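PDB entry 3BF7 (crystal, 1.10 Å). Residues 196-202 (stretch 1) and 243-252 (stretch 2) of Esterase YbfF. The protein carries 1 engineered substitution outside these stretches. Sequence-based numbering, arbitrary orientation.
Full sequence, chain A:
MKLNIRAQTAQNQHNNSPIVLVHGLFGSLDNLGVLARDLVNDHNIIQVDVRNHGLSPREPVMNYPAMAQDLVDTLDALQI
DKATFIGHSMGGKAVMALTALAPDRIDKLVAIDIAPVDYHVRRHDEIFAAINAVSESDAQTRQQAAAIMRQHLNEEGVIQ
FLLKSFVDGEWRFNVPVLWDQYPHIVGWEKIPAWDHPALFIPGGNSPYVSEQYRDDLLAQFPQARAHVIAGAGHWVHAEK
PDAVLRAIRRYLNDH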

# COMPACT_ATOMS: atom_id res chain seq x y z
N HIS A 196 5.82 -6.80 18.72
CA HIS A 196 6.68 -7.58 17.83
C HIS A 196 7.46 -6.62 16.94
O HIS A 196 6.99 -5.52 16.65
CB HIS A 196 5.84 -8.49 16.93
CG HIS A 196 5.00 -9.48 17.69
ND1 HIS A 196 3.70 -9.22 18.05
CD2 HIS A 196 5.29 -10.71 18.16
CE1 HIS A 196 3.22 -10.26 18.72
NE2 HIS A 196 4.17 -11.17 18.80
N PRO A 197 8.66 -7.01 16.51
CA PRO A 197 9.46 -6.13 15.65
C PRO A 197 8.70 -5.80 14.37
O PRO A 197 8.14 -6.70 13.73
CB PRO A 197 10.71 -6.96 15.37
CG PRO A 197 10.83 -7.83 16.59
CD PRO A 197 9.40 -8.25 16.83
N ALA A 198 8.67 -4.53 14.02
CA ALA A 198 7.98 -4.07 12.81
C ALA A 198 8.91 -3.10 12.09
O ALA A 198 9.52 -2.25 12.72
CB ALA A 198 6.68 -3.37 13.18
N LEU A 199 9.00 -3.23 10.77
CA LEU A 199 9.86 -2.36 9.99
C LEU A 199 9.10 -1.24 9.28
O LEU A 199 8.11 -1.49 8.59
CB LEU A 199 10.63 -3.17 8.93
CG LEU A 199 11.56 -2.36 8.01
CD1 LEU A 199 12.70 -1.77 8.82
CD2 LEU A 199 12.09 -3.25 6.89
N PHE A 200 9.57 -0.01 9.48
CA PHE A 200 9.00 1.15 8.83
C PHE A 200 10.08 1.68 7.90
O PHE A 200 11.24 1.83 8.31
CB PHE A 200 8.61 2.22 9.85
CG PHE A 200 7.40 1.85 10.65
CD1 PHE A 200 7.48 0.89 11.65
CD2 PHE A 200 6.16 2.40 10.34
CE1 PHE A 200 6.34 0.47 12.33
CE2 PHE A 200 5.01 1.98 11.02
CZ PHE A 200 5.10 1.02 12.01
N ILE A 201 9.71 1.96 6.66
CA ILE A 201 10.65 2.46 5.66
C ILE A 201 10.18 3.80 5.12
O ILE A 201 9.44 3.86 4.13
CB ILE A 201 10.82 1.46 4.49
CG1 ILE A 201 11.23 0.09 5.02
CG2 ILE A 201 11.87 1.97 3.51
CD1 ILE A 201 11.32 -0.99 3.96
N PRO A 202 10.59 4.90 5.76
CA PRO A 202 10.20 6.23 5.31
C PRO A 202 11.08 6.76 4.18
O PRO A 202 12.25 6.36 4.05
CB PRO A 202 10.37 7.10 6.56
CG PRO A 202 10.46 6.11 7.70
CD PRO A 202 11.19 4.96 7.10
N ALA A 243 17.36 -0.13 -2.31
CA ALA A 243 17.53 0.28 -0.92
C ALA A 243 16.38 -0.26 -0.07
O ALA A 243 16.58 -0.68 1.06
CB ALA A 243 17.58 1.80 -0.82
N VAL A 244 15.17 -0.25 -0.63
CA VAL A 244 14.02 -0.76 0.09
C VAL A 244 14.17 -2.26 0.33
O VAL A 244 13.93 -2.75 1.43
CB VAL A 244 12.70 -0.47 -0.68
CG1 VAL A 244 11.53 -1.18 -0.01
CG2 VAL A 244 12.45 1.03 -0.71
N LEU A 245 14.60 -2.98 -0.71
CA LEU A 245 14.79 -4.42 -0.58
C LEU A 245 15.90 -4.78 0.40
O LEU A 245 15.80 -5.77 1.12
CB LEU A 245 15.05 -5.05 -1.95
CG LEU A 245 13.79 -5.20 -2.81
CD1 LEU A 245 14.18 -5.48 -4.25
CD2 LEU A 245 12.90 -6.31 -2.26
N ARG A 246 16.97 -3.98 0.44
CA ARG A 246 18.05 -4.27 1.38
C ARG A 246 17.50 -4.16 2.81
O ARG A 246 17.82 -4.98 3.67
CB ARG A 246 19.22 -3.29 1.20
CG ARG A 246 20.01 -3.50 -0.09
CD ARG A 246 21.40 -2.87 0.01
NE ARG A 246 21.36 -1.43 0.20
CZ ARG A 246 21.20 -0.54 -0.79
NH1 ARG A 246 21.08 -0.95 -2.04
NH2 ARG A 246 21.15 0.75 -0.51
N ALA A 247 16.67 -3.14 3.05
CA ALA A 247 16.09 -2.94 4.37
C ALA A 247 15.13 -4.08 4.71
O ALA A 247 15.14 -4.61 5.82
CB ALA A 247 15.36 -1.60 4.42
N ILE A 248 14.30 -4.45 3.74
CA ILE A 248 13.35 -5.53 3.95
C ILE A 248 14.05 -6.84 4.29
O ILE A 248 13.72 -7.50 5.27
CB ILE A 248 12.45 -5.74 2.71
CG1 ILE A 248 11.48 -4.55 2.57
CG2 ILE A 248 11.67 -7.05 2.81
CD1 ILE A 248 10.67 -4.57 1.29
N ARG A 249 15.04 -7.22 3.49
CA ARG A 249 15.74 -8.47 3.74
C ARG A 249 16.54 -8.49 5.03
O ARG A 249 16.65 -9.53 5.68
CB ARG A 249 16.60 -8.85 2.53
CG ARG A 249 15.75 -9.37 1.37
CD ARG A 249 16.59 -9.89 0.23
NE ARG A 249 15.79 -10.52 -0.83
CZ ARG A 249 15.15 -11.68 -0.71
NH1 ARG A 249 15.22 -12.37 0.42
NH2 ARG A 249 14.48 -12.17 -1.74
N ARG A 250 17.10 -7.35 5.43
CA ARG A 250 17.84 -7.29 6.68
C ARG A 250 16.87 -7.64 7.81
O ARG A 250 17.19 -8.40 8.73
CB ARG A 250 18.42 -5.89 6.90
CG ARG A 250 19.07 -5.72 8.26
CD ARG A 250 19.54 -4.30 8.48
NE ARG A 250 19.86 -4.04 9.88
CZ ARG A 250 20.17 -2.84 10.37
NH1 ARG A 250 20.22 -1.79 9.57
NH2 ARG A 250 20.44 -2.71 11.66
N TYR A 251 15.66 -7.08 7.73
CA TYR A 251 14.62 -7.31 8.72
C TYR A 251 14.11 -8.75 8.68
O TYR A 251 13.97 -9.39 9.73
CB TYR A 251 13.47 -6.32 8.47
CG TYR A 251 12.18 -6.60 9.20
CD1 TYR A 251 12.10 -6.55 10.59
CD2 TYR A 251 11.02 -6.88 8.48
CE1 TYR A 251 10.88 -6.78 11.25
CE2 TYR A 251 9.81 -7.10 9.13
CZ TYR A 251 9.74 -7.05 10.51
OH TYR A 251 8.54 -7.28 11.13
N LEU A 252 13.85 -9.27 7.49
CA LEU A 252 13.36 -10.64 7.35
C LEU A 252 14.37 -11.68 7.84
O LEU A 252 13.98 -12.71 8.39
CB LEU A 252 12.99 -10.94 5.89
CG LEU A 252 11.85 -10.12 5.27
CD1 LEU A 252 11.62 -10.59 3.85
CD2 LEU A 252 10.58 -10.26 6.10

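The contact joins a short β-strand, which includes Ala198 to Ile201, to a helix that runs through all of residues 243 to 252. Their axes come within 9.5 Å and their N-to-C directions differ by 171°, so the two elements lie nearly antiparallel. The register follows from this: Leu199, early in the strand, sits opposite Tyr251, late in the helix, while Ile201 lies beside Val244, about two helical turns earlier.

One hydrogen bond crosses the contact. The phenol of Tyr251 donates from OH to the backbone O of Pro197, at 2.7 Å, a short and well-formed bond. The carbonyl lies at the ring edge, near the ring plane, where a phenol hydroxyl can direct its proton without leaving conjugation with the ring. Tyrosine suits this position because it carries a polar group at the end of a long, rigid, largely apolar side chain: with chi1 at 167° (t), the ring reaches along the strand from a helical residue whose CA is nearest that of Leu199, and its hydroxyl meets the chain two residues before. The same OH also has a hydrogen-bonding partner elsewhere in the structure.

The Tyr251 ring makes a second kind of interaction through its face. Leu199 CB lies 3.8 Å from the centroid of the Tyr251 ring and only 13° off the ring normal, so the methylene sits almost directly above the π system in a CH-π contact. The edge of the ring thus serves a polar partner and its face an aliphatic one. Pro197 adds an apolar contact at the ring, its CB 4.1 Å from Tyr251 CE1; its pyrrolidine ring provides hydrocarbon surface beside the carbonyl that accepts the bond.

The remaining interactions are van der Waals packing, mostly between aliphatic groups. The alternation of a β-strand sets the pattern: the CA-to-CB bonds of Leu199 and Ile201 point toward the helix, whereas that of Ala198 points away and Phe200 is out of reach. Leu199, in the t, p rotamer, places CD2 3.7 Å from Tyr251 CB and 4.4 Å from Ala247 CB. Leu199 CD2 also lies 3.5 Å from Ala247 O, a carbonyl already engaged by Tyr251 N within the helix at 3.2 Å (N to O), so the CD2 methyl packs against helical backbone as well as side chains.

Ile201 extends in the m, t rotamer, and its terminal methyl enters a small apolar pocket: CD1 is 3.8 Å from Ile248 CG1, 4.0 Å from Val244 CG1 and 4.1 Å from Ala247 CB. The branched hydrocarbon side chains of Ile201, Val244 and Ile248 suit this buried, apolar setting. Val244, Ala247, Ile248 and Tyr251 follow the three- and four-residue spacing that gathers side chains along one side of a helix. The CA-to-CB bonds of Ala247 and Tyr251 point toward the strand, those of Val244 and Ile248 sideways; the single methyl of Ala247, CB, is touched by both Leu199 and Ile201. The CA-to-CB bonds of Leu245 and Arg249 point away, and neither residue touches the strand.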